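Local coordinates for protein ecto-NAD+ glycohydrolase (CD38 molecule) (Bos taurus, PDB 3GC6) that belongs to the ADP-ribosyl cyclase family as bovine CD38, an ectoenzyme that pairs a largely helical part with a four-stranded parallel sheet and is N-glycosylated, at residues Val85-Thr90 and Thr105-Leu110; Glu92-Tyr97 and Arg166-Gly171; Ile56-Cys61 and Thr143-Val148. The protein carries 1 engineered substitution. One frame throughout, in Å; residues are numbered along the deposited sequence.

Contact 1. Residues Val85-Thr90 and Thr105-Leu110; sequences VFWSKT and TLEDTL. With NAG (2-acetamido-2-deoxy-beta-D-glucopyranose), chain C.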
loop_
_atom_site.group_PDB
_atom_site.type_symbol
_atom_site.label_atom_id
_atom_site.label_comp_id
_atom_site.label_asym_id
_atom_site.label_seq_id
_atom_site.Cartn_x
_atom_site.Cartn_y
_atom_site.Cartn_z
ATOM N N VAL A 85 -8.071 -10.247 -18.934
ATOM C CA VAL A 85 -9.387 -10.541 -19.491
ATOM C C VAL A 85 -10.022 -9.280 -20.078
ATOM O O VAL A 85 -10.017 -8.210 -19.424
ATOM C CB VAL A 85 -10.309 -11.047 -18.382
ATOM C CG1 VAL A 85 -11.739 -11.204 -18.911
ATOM C CG2 VAL A 85 -9.779 -12.423 -17.887
ATOM N N PHE A 86 -10.553 -9.401 -21.297
ATOM C CA PHE A 86 -11.360 -8.365 -21.947
ATOM C C PHE A 86 -12.786 -8.875 -21.984
ATOM O O PHE A 86 -13.032 -10.085 -21.860
ATOM C CB PHE A 86 -10.889 -8.169 -23.388
ATOM C CG PHE A 86 -9.515 -7.606 -23.487
ATOM C CD1 PHE A 86 -9.329 -6.226 -23.682
ATOM C CD2 PHE A 86 -8.398 -8.439 -23.363
ATOM C CE1 PHE A 86 -8.010 -5.694 -23.767
ATOM C CE2 PHE A 86 -7.105 -7.923 -23.436
ATOM C CZ PHE A 86 -6.908 -6.549 -23.645
ATOM N N TRP A 87 -13.738 -7.959 -22.113
ATOM C CA TRP A 87 -15.131 -8.391 -22.135
ATOM C C TRP A 87 -15.961 -7.340 -22.847
ATOM O O TRP A 87 -15.570 -6.174 -22.936
ATOM C CB TRP A 87 -15.646 -8.638 -20.699
ATOM C CG TRP A 87 -15.629 -7.375 -19.838
ATOM C CD1 TRP A 87 -14.583 -6.889 -19.077
ATOM C CD2 TRP A 87 -16.695 -6.449 -19.679
ATOM N NE1 TRP A 87 -14.953 -5.699 -18.441
ATOM C CE2 TRP A 87 -16.247 -5.412 -18.816
ATOM C CE3 TRP A 87 -17.997 -6.388 -20.194
ATOM C CZ2 TRP A 87 -17.073 -4.349 -18.440
ATOM C CZ3 TRP A 87 -18.815 -5.314 -19.839
ATOM C CH2 TRP A 87 -18.338 -4.305 -18.980
ATOM N N SER A 88 -17.116 -7.775 -23.347
ATOM C CA SER A 88 -18.016 -6.816 -23.977
ATOM C C SER A 88 -19.417 -7.374 -23.890
ATOM O O SER A 88 -19.657 -8.498 -24.338
ATOM C CB SER A 88 -17.619 -6.635 -25.455
ATOM O OG SER A 88 -18.361 -5.586 -26.081
ATOM N N LYS A 89 -20.316 -6.611 -23.264
ATOM C CA LYS A 89 -21.732 -7.001 -23.100
ATOM C C LYS A 89 -21.942 -8.193 -22.158
ATOM O O LYS A 89 -23.022 -8.774 -22.127
ATOM C CB LYS A 89 -22.431 -7.266 -24.444
ATOM C CG LYS A 89 -22.048 -6.305 -25.593
ATOM C CD LYS A 89 -22.347 -4.863 -25.233
ATOM C CE LYS A 89 -21.965 -3.874 -26.369
ATOM N NZ LYS A 89 -22.694 -4.091 -27.652
ATOM N N THR A 90 -20.922 -8.517 -21.359
ATOM C CA THR A 90 -20.949 -9.675 -20.453
ATOM C C THR A 90 -20.425 -9.270 -19.065
ATOM O O THR A 90 -19.735 -10.049 -18.397
ATOM C CB THR A 90 -20.012 -10.776 -20.982
ATOM O OG1 THR A 90 -18.727 -10.172 -21.211
ATOM C CG2 THR A 90 -20.553 -11.347 -22.297
ATOM N N THR A 105 -9.727 -8.160 -15.179
ATOM C CA THR A 105 -10.350 -7.264 -16.162
ATOM C C THR A 105 -9.823 -5.830 -15.972
ATOM O O THR A 105 -9.082 -5.567 -15.022
ATOM C CB THR A 105 -11.893 -7.194 -16.022
ATOM O OG1 THR A 105 -12.234 -6.591 -14.771
ATOM C CG2 THR A 105 -12.512 -8.612 -16.084
ATOM N N LEU A 106 -10.279 -4.930 -16.848
ATOM C CA LEU A 106 -9.893 -3.523 -16.742
ATOM C C LEU A 106 -10.319 -2.993 -15.378
ATOM O O LEU A 106 -9.621 -2.182 -14.779
ATOM C CB LEU A 106 -10.562 -2.729 -17.862
ATOM C CG LEU A 106 -10.232 -1.228 -17.956
ATOM C CD1 LEU A 106 -8.738 -1.040 -18.116
ATOM C CD2 LEU A 106 -11.018 -0.573 -19.090
ATOM N N GLU A 107 -11.475 -3.448 -14.900
ATOM C CA GLU A 107 -12.004 -2.971 -13.623
ATOM C C GLU A 107 -11.296 -3.571 -12.421
ATOM O O GLU A 107 -11.600 -3.222 -11.277
ATOM C CB GLU A 107 -13.517 -3.217 -13.571
ATOM C CG GLU A 107 -14.303 -2.480 -14.622
ATOM C CD GLU A 107 -14.158 -3.061 -16.035
ATOM O OE1 GLU A 107 -13.866 -4.264 -16.178
ATOM O OE2 GLU A 107 -14.374 -2.345 -17.017
ATOM N N ASP A 108 -10.325 -4.454 -12.675
ATOM C CA ASP A 108 -9.512 -5.038 -11.620
ATOM C C ASP A 108 -8.115 -4.398 -11.541
ATOM O O ASP A 108 -7.294 -4.786 -10.719
ATOM C CB ASP A 108 -9.402 -6.554 -11.812
ATOM C CG ASP A 108 -10.747 -7.254 -11.720
ATOM O OD1 ASP A 108 -11.450 -7.034 -10.686
ATOM O OD2 ASP A 108 -11.096 -8.039 -12.639
ATOM N N THR A 109 -7.816 -3.450 -12.448
ATOM C CA THR A 109 -6.604 -2.646 -12.312
ATOM C C THR A 109 -6.861 -1.614 -11.206
ATOM O O THR A 109 -8.016 -1.378 -10.832
ATOM C CB THR A 109 -6.284 -1.889 -13.634
ATOM O OG1 THR A 109 -7.334 -0.974 -13.974
ATOM C CG2 THR A 109 -6.080 -2.905 -14.780
ATOM N N LEU A 110 -5.806 -0.962 -10.704
ATOM C CA LEU A 110 -6.018 0.036 -9.633
ATOM C C LEU A 110 -7.001 1.122 -10.085
ATOM O O LEU A 110 -8.031 1.386 -9.437
ATOM C CB LEU A 110 -4.693 0.656 -9.221
ATOM C CG LEU A 110 -4.689 1.535 -7.962
ATOM C CD1 LEU A 110 -3.270 1.610 -7.362
ATOM C CD2 LEU A 110 -5.190 2.933 -8.305
HETATM C C1 NAG C . -26.048 -10.908 -22.809
HETATM C C2 NAG C . -25.855 -11.325 -21.343
HETATM C C3 NAG C . -27.171 -11.115 -20.573
HETATM C C4 NAG C . -27.833 -9.753 -20.830
HETATM C C5 NAG C . -27.868 -9.474 -22.330
HETATM C C6 NAG C . -28.408 -8.074 -22.675
HETATM C C7 NAG C . -24.185 -13.073 -20.901
HETATM C C8 NAG C . -23.851 -14.527 -21.028
HETATM N N2 NAG C . -25.444 -12.728 -21.232
HETATM O O3 NAG C . -26.974 -11.333 -19.190
HETATM O O4 NAG C . -29.168 -9.746 -20.299
HETATM O O5 NAG C . -26.544 -9.576 -22.828
HETATM O O6 NAG C . -27.707 -7.082 -21.952
HETATM O O7 NAG C . -23.337 -12.268 -20.503
HETATM O O HOH W 1 -11.451 -5.925 -19.175
#
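Trp87 and Glu107 form the direct polar link: the indole N-H at NE1 meets carboxylate oxygen OE1 2.9 Å away, with 157° at the hydrogen. OE1 lies at the ring edge, near its plane, while the carboxylate is turned 62° from the indole. This bond carries some doubt, since OE1 is modelled too close to another atom. Trp87 CG sits between backbone N and carbonyl carbon (chi1 62°), which helps bring the pyrrole edge to Glu107.

Backbone contacts centre on Val85 O. Thr105 CA approaches it at 3.4 Å in a C-H...O contact, and a water donates to it at 2.7 Å. The same water accepts from Leu106 N at 2.8 Å. Here the edge strand 85-88 of the parallel sheet meets the connection that leaves helix 91-101 for helix 110-115, folded as a 3-10 turn over 106-108.

Apolar contact converges on the Thr105 methyl, CG2, 3.9 Å from Val85 CG1 and 4.0 Å from Trp87 CD1.

Bonds inside 105-110 hold the turn: Thr105 N donates to the anti lone pair of Asp108 OD2, and Thr109 OG1 to Leu106 O at 2.7 Å. Beside it, His95 meets the Trp87 ring edge-to-face.

Contact 2. Residues Glu92-Tyr97 and Arg166-Gly171; sequences ELAHEY and RVVLNG. With NAG (2-acetamido-2-deoxy-beta-D-glucopyranose), chain C.
Val168 is the strand residue on which Leu93, Ala94 and Tyr97 of the helix converge. Its two methyls divide the work: CG1, anti to the backbone N (chi1 -176°), reaches Leu93 CD2 at 3.8 Å, whereas CG2 meets Tyr97 CD2 at 4.0 Å, obliquely to the ring. Between them the Val168 CB faces the Ala94 CB at 4.1 Å, and the small alanine lets the helix backbone come near the strand at this point.

At one end of this apolar row, the Tyr97 hydroxyl closes on the aliphatic part of Arg166, with OH 3.2 Å from CD. No hydrogen bond joins the pair; the extended arginine chain crosses the tyrosine at about a right angle, with CD near the ring plane at its edge. Arg166 NE turns to Glu198 in a long, weak ion pair.

The other end carries sugar. Asn170, which opens an Asn-Gly-Ser sequon, is joined through ND2 to NAG C1, and the acetamide methyl C8 comes within 4.0 Å of Leu93 CD2. The linkage is steadied from a second shell: ND2 hydrogen-bonds to Lys89 O, and OD1 accepts from Ser172 N.

Helix and strand axes approach to 8.7 Å and run nearly antiparallel, at 148°, as expected of a helix laid on a parallel alpha/beta sheet. Strand 164-170 lies between strands 85-88 and 196-203, while helix 240-244 packs beside helix 91-101, its Phe243 touching Leu93, Tyr97 and Val168.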
loop_
_atom_site.group_PDB
_atom_site.type_symbol
_atom_site.label_atom_id
_atom_site.label_comp_id
_atom_site.label_asym_id
_atom_site.label_seq_id
_atom_site.Cartn_x
_atom_site.Cartn_y
_atom_site.Cartn_z
ATOM N N GLU A 92 -21.381 -9.013 -15.909
ATOM C CA GLU A 92 -21.500 -9.869 -14.719
ATOM C C GLU A 92 -20.696 -11.184 -14.870
ATOM O O GLU A 92 -19.934 -11.595 -13.988
ATOM C CB GLU A 92 -22.985 -10.146 -14.410
ATOM C CG GLU A 92 -23.726 -8.990 -13.682
ATOM C CD GLU A 92 -24.111 -7.807 -14.589
ATOM O OE1 GLU A 92 -24.009 -7.969 -15.825
ATOM O OE2 GLU A 92 -24.499 -6.721 -14.078
ATOM N N LEU A 93 -20.855 -11.827 -16.014
ATOM C CA LEU A 93 -20.176 -13.103 -16.241
ATOM C C LEU A 93 -18.662 -12.932 -16.269
ATOM O O LEU A 93 -17.939 -13.739 -15.683
ATOM C CB LEU A 93 -20.642 -13.708 -17.555
ATOM C CG LEU A 93 -19.886 -14.969 -17.947
ATOM C CD1 LEU A 93 -20.097 -16.144 -16.981
ATOM C CD2 LEU A 93 -20.281 -15.319 -19.392
ATOM N N ALA A 94 -18.190 -11.894 -16.964
ATOM C CA ALA A 94 -16.750 -11.709 -17.124
ATOM C C ALA A 94 -16.084 -11.493 -15.776
ATOM O O ALA A 94 -14.991 -12.012 -15.521
ATOM C CB ALA A 94 -16.443 -10.515 -18.091
ATOM N N HIS A 95 -16.754 -10.754 -14.902
ATOM C CA HIS A 95 -16.143 -10.455 -13.602
ATOM C C HIS A 95 -16.203 -11.664 -12.678
ATOM O O HIS A 95 -15.244 -11.936 -11.953
ATOM C CB HIS A 95 -16.696 -9.150 -13.046
ATOM C CG HIS A 95 -16.389 -7.974 -13.936
ATOM N ND1 HIS A 95 -15.197 -7.270 -13.864
ATOM C CD2 HIS A 95 -17.086 -7.417 -14.961
ATOM C CE1 HIS A 95 -15.184 -6.318 -14.783
ATOM N NE2 HIS A 95 -16.319 -6.384 -15.461
ATOM N N GLU A 96 -17.279 -12.442 -12.784
ATOM C CA GLU A 96 -17.326 -13.716 -12.041
ATOM C C GLU A 96 -16.194 -14.638 -12.502
ATOM O O GLU A 96 -15.475 -15.228 -11.688
ATOM C CB GLU A 96 -18.696 -14.392 -12.189
ATOM C CG GLU A 96 -18.839 -15.722 -11.416
ATOM C CD GLU A 96 -18.673 -15.592 -9.906
ATOM O OE1 GLU A 96 -18.754 -14.458 -9.367
ATOM O OE2 GLU A 96 -18.479 -16.658 -9.266
ATOM N N TYR A 97 -16.022 -14.758 -13.819
ATOM C CA TYR A 97 -14.949 -15.590 -14.357
ATOM C C TYR A 97 -13.582 -15.106 -13.864
ATOM O O TYR A 97 -12.759 -15.900 -13.409
ATOM C CB TYR A 97 -15.032 -15.532 -15.883
ATOM C CG TYR A 97 -13.852 -16.070 -16.665
ATOM C CD1 TYR A 97 -13.620 -17.442 -16.765
ATOM C CD2 TYR A 97 -13.036 -15.210 -17.381
ATOM C CE1 TYR A 97 -12.568 -17.942 -17.543
ATOM C CE2 TYR A 97 -11.989 -15.701 -18.156
ATOM C CZ TYR A 97 -11.749 -17.044 -18.209
ATOM O OH TYR A 97 -10.710 -17.524 -18.983
ATOM N N ARG A 166 -7.718 -13.263 -22.890
ATOM C CA ARG A 166 -9.017 -13.915 -23.051
ATOM C C ARG A 166 -10.077 -12.840 -23.156
ATOM O O ARG A 166 -9.980 -11.795 -22.515
ATOM C CB ARG A 166 -9.283 -14.858 -21.859
ATOM C CG ARG A 166 -8.256 -16.005 -21.810
ATOM C CD ARG A 166 -8.022 -16.611 -20.437
ATOM N NE ARG A 166 -7.192 -17.813 -20.607
ATOM C CZ ARG A 166 -5.875 -17.826 -20.435
ATOM N NH1 ARG A 166 -5.257 -16.715 -20.041
ATOM N NH2 ARG A 166 -5.180 -18.955 -20.629
ATOM N N VAL A 167 -11.036 -13.013 -24.064
ATOM C CA VAL A 167 -12.215 -12.132 -24.065
ATOM C C VAL A 167 -13.493 -12.934 -23.874
ATOM O O VAL A 167 -13.647 -14.023 -24.436
ATOM C CB VAL A 167 -12.331 -11.237 -25.338
ATOM C CG1 VAL A 167 -12.456 -12.083 -26.603
ATOM C CG2 VAL A 167 -13.518 -10.279 -25.230
ATOM N N VAL A 168 -14.393 -12.391 -23.058
ATOM C CA VAL A 168 -15.706 -13.006 -22.807
ATOM C C VAL A 168 -16.769 -12.204 -23.552
ATOM O O VAL A 168 -16.997 -11.029 -23.269
ATOM C CB VAL A 168 -16.018 -12.941 -21.311
ATOM C CG1 VAL A 168 -17.325 -13.660 -20.996
ATOM C CG2 VAL A 168 -14.887 -13.589 -20.517
ATOM N N LEU A 169 -17.434 -12.881 -24.491
ATOM C CA LEU A 169 -18.424 -12.249 -25.350
ATOM C C LEU A 169 -19.799 -12.922 -25.192
ATOM O O LEU A 169 -19.886 -14.040 -24.684
ATOM C CB LEU A 169 -17.969 -12.311 -26.804
ATOM C CG LEU A 169 -16.663 -11.575 -27.081
ATOM C CD1 LEU A 169 -16.252 -11.754 -28.543
ATOM C CD2 LEU A 169 -16.799 -10.069 -26.797
ATOM N N ASN A 170 -20.835 -12.221 -25.636
ATOM C CA ASN A 170 -22.217 -12.625 -25.352
ATOM C C ASN A 170 -22.852 -13.364 -26.518
ATOM O O ASN A 170 -23.218 -12.735 -27.504
ATOM C CB ASN A 170 -23.022 -11.370 -25.030
ATOM C CG ASN A 170 -24.343 -11.681 -24.351
ATOM O OD1 ASN A 170 -25.014 -12.663 -24.692
ATOM N ND2 ASN A 170 -24.690 -10.847 -23.360
ATOM N N GLY A 171 -22.917 -14.689 -26.398
ATOM C CA GLY A 171 -23.503 -15.562 -27.408
ATOM C C GLY A 171 -25.016 -15.452 -27.467
ATOM O O GLY A 171 -25.623 -16.072 -28.343
HETATM C C1 NAG C . -26.048 -10.908 -22.809
HETATM C C2 NAG C . -25.855 -11.325 -21.343
HETATM C C3 NAG C . -27.171 -11.115 -20.573
HETATM C C4 NAG C . -27.833 -9.753 -20.830
HETATM C C5 NAG C . -27.868 -9.474 -22.330
HETATM C C6 NAG C . -28.408 -8.074 -22.675
HETATM C C7 NAG C . -24.185 -13.073 -20.901
HETATM C C8 NAG C . -23.851 -14.527 -21.028
HETATM N N2 NAG C . -25.444 -12.728 -21.232
HETATM O O3 NAG C . -26.974 -11.333 -19.190
HETATM O O4 NAG C . -29.168 -9.746 -20.299
HETATM O O5 NAG C . -26.544 -9.576 -22.828
HETATM O O6 NAG C . -27.707 -7.082 -21.952
HETATM O O7 NAG C . -23.337 -12.268 -20.503
#

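Contact 3. Residues Ile56-Cys61 and Thr143-Val148; sequences ISKDPC and TNYLSV
Tyr145 lays one edge of its ring along the backbone of Asp59 and Pro60, and this is the tightly packed part of the contact. CE1 lies 3.4 Å from Asp59 O, near the ring plane, and the CA of Pro60 approaches the same edge. CG anti to the carbonyl carbon (chi1 -79°) sends the ring back from the helix start toward the loop. Across its tip runs the extended Lys58 chain, CD 3.3 Å from OH and the two side chains at about a right angle. A close backbone approach continues the packing: Asn144 CA offers a C-H...O contact to Pro60 O at 3.3 Å.

Two waters finish what direct contact does not. One donates to both Asp59 O and Tyr145 OH, at 2.7 Å each; the hydroxyl also bonds to Asp67. The other, in the plane of the ring at its edge, donates to Pro60 O and accepts from Tyr145 N at 2.9 Å, thereby serving an N-H of the first turn of helix 145-159, for which Asn144 is the N-cap residue. The loop that follows helix 44-55 is thus docked on a helix N-terminus, and the Cys61-Cys141 disulfide ties the same two regions covalently. Within the loop an Asx turn, Asp59 OD1 accepting from Cys61 N, shapes the chain around Pro60.

The looser side belongs to Thr143, which is exposed. Its OG1 donates to Cys61 O at 2.7 Å, yet the approach is bent, 130° at the oxygen, and comes from 49° above the carbonyl plane. Lys58, only partly exposed, carries its NZ past the tyrosine to Ala54 O near the end of helix 44-55.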
loop_
_atom_site.group_PDB
_atom_site.type_symbol
_atom_site.label_atom_id
_atom_site.label_comp_id
_atom_site.label_asym_id
_atom_site.label_seq_id
_atom_site.Cartn_x
_atom_site.Cartn_y
_atom_site.Cartn_z
ATOM N N ILE A 56 -11.049 18.650 -12.768
ATOM C CA ILE A 56 -11.696 19.713 -11.989
ATOM C C ILE A 56 -11.473 21.090 -12.615
ATOM O O ILE A 56 -10.360 21.388 -13.048
ATOM C CB ILE A 56 -11.233 19.656 -10.506
ATOM C CG1 ILE A 56 -11.900 18.481 -9.775
ATOM C CG2 ILE A 56 -11.538 20.982 -9.786
ATOM C CD1 ILE A 56 -13.375 18.729 -9.466
ATOM N N SER A 57 -12.557 21.869 -12.687
ATOM C CA SER A 57 -12.534 23.269 -13.146
ATOM C C SER A 57 -12.294 23.402 -14.649
ATOM O O SER A 57 -12.105 24.529 -15.161
ATOM C CB SER A 57 -11.523 24.119 -12.348
ATOM O OG SER A 57 -11.899 25.498 -12.320
ATOM N N LYS A 58 -12.359 22.289 -15.375
ATOM C CA LYS A 58 -12.149 22.317 -16.818
ATOM C C LYS A 58 -13.480 22.228 -17.566
ATOM O O LYS A 58 -14.496 21.800 -17.003
ATOM C CB LYS A 58 -11.200 21.181 -17.221
ATOM C CG LYS A 58 -9.830 21.328 -16.599
ATOM C CD LYS A 58 -8.916 20.225 -17.058
ATOM C CE LYS A 58 -7.659 20.288 -16.268
ATOM N NZ LYS A 58 -6.748 19.179 -16.643
ATOM N N ASP A 59 -13.457 22.633 -18.829
ATOM C CA ASP A 59 -14.609 22.507 -19.737
ATOM C C ASP A 59 -14.967 21.016 -19.790
ATOM O O ASP A 59 -14.162 20.192 -20.240
ATOM C CB ASP A 59 -14.198 23.007 -21.120
ATOM C CG ASP A 59 -15.348 22.975 -22.132
ATOM O OD1 ASP A 59 -16.254 22.128 -21.983
ATOM O OD2 ASP A 59 -15.344 23.832 -23.055
ATOM N N PRO A 60 -16.164 20.649 -19.307
ATOM C CA PRO A 60 -16.501 19.205 -19.210
ATOM C C PRO A 60 -16.718 18.508 -20.538
ATOM O O PRO A 60 -16.871 17.269 -20.558
ATOM C CB PRO A 60 -17.769 19.166 -18.340
ATOM C CG PRO A 60 -18.210 20.586 -18.215
ATOM C CD PRO A 60 -17.151 21.526 -18.648
ATOM N N CYS A 61 -16.728 19.271 -21.646
ATOM C CA CYS A 61 -16.819 18.695 -22.999
ATOM C C CYS A 61 -15.548 18.862 -23.814
ATOM O O CYS A 61 -15.566 18.684 -25.028
ATOM C CB CYS A 61 -18.041 19.260 -23.740
ATOM S SG CYS A 61 -19.546 18.404 -23.193
ATOM N N THR A 143 -16.460 13.843 -25.895
ATOM C CA THR A 143 -15.200 14.252 -25.303
ATOM C C THR A 143 -15.439 14.764 -23.881
ATOM O O THR A 143 -15.030 15.884 -23.529
ATOM C CB THR A 143 -14.508 15.357 -26.155
ATOM O OG1 THR A 143 -15.447 16.385 -26.441
ATOM C CG2 THR A 143 -14.000 14.752 -27.485
ATOM N N ASN A 144 -16.074 13.921 -23.076
ATOM C CA ASN A 144 -16.309 14.234 -21.654
ATOM C C ASN A 144 -15.350 13.408 -20.795
ATOM O O ASN A 144 -14.811 12.392 -21.272
ATOM C CB ASN A 144 -17.760 13.950 -21.295
ATOM C CG ASN A 144 -18.105 12.480 -21.391
ATOM O OD1 ASN A 144 -18.685 12.022 -22.397
ATOM N ND2 ASN A 144 -17.714 11.733 -20.401
ATOM N N TYR A 145 -15.094 13.866 -19.562
ATOM C CA TYR A 145 -14.056 13.262 -18.740
ATOM C C TYR A 145 -14.315 11.784 -18.362
ATOM O O TYR A 145 -13.358 10.991 -18.225
ATOM C CB TYR A 145 -13.758 14.153 -17.502
ATOM C CG TYR A 145 -12.869 15.297 -17.924
ATOM C CD1 TYR A 145 -13.394 16.539 -18.287
ATOM C CD2 TYR A 145 -11.502 15.093 -18.076
ATOM C CE1 TYR A 145 -12.538 17.570 -18.741
ATOM C CE2 TYR A 145 -10.641 16.092 -18.520
ATOM C CZ TYR A 145 -11.163 17.337 -18.845
ATOM O OH TYR A 145 -10.295 18.295 -19.315
ATOM N N LEU A 146 -15.582 11.403 -18.205
ATOM C CA LEU A 146 -15.878 10.004 -17.847
ATOM C C LEU A 146 -15.582 9.078 -19.031
ATOM O O LEU A 146 -14.841 8.102 -18.915
ATOM C CB LEU A 146 -17.325 9.881 -17.344
ATOM C CG LEU A 146 -17.868 8.467 -17.134
ATOM C CD1 LEU A 146 -17.004 7.737 -16.168
ATOM C CD2 LEU A 146 -19.337 8.544 -16.630
ATOM N N SER A 147 -16.125 9.412 -20.199
ATOM C CA SER A 147 -15.911 8.606 -21.403
ATOM C C SER A 147 -14.436 8.552 -21.803
ATOM O O SER A 147 -13.896 7.469 -22.119
ATOM C CB SER A 147 -16.747 9.191 -22.567
ATOM O OG SER A 147 -18.128 9.114 -22.261
ATOM N N VAL A 148 -13.770 9.715 -21.783
ATOM C CA VAL A 148 -12.367 9.773 -22.165
ATOM C C VAL A 148 -11.477 8.963 -21.201
ATOM O O VAL A 148 -10.531 8.280 -21.618
ATOM C CB VAL A 148 -11.899 11.226 -22.362
ATOM C CG1 VAL A 148 -10.398 11.270 -22.521
ATOM C CG2 VAL A 148 -12.618 11.787 -23.588
HETATM O O HOH W 2 -11.462 20.378 -20.660
HETATM O O HOH W 3 -16.764 15.860 -18.316
#

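Contacts 1 and 2 are neighbours, their centres 9 Å apart, and share one parallel sheet: strands 85-88 and 164-170 lie side by side, and helix 91-101 follows the first of them. Phe86 N to Arg166 O and Thr90 OG1 to Val168 O join the two directly, and both reach the glycan. Contact 3 stands apart, 22 Å from contact 1 and 29 Å from contact 2 between centres, in the helical part. Along the chain, segments 85-90, 92-97 and 105-110 all fall between 56-61 and 143-148, and 166-171 comes last. The chain therefore leaves the sheet, builds helical structure and returns through helix 145-159 to strand 164-170, interlocking the two parts.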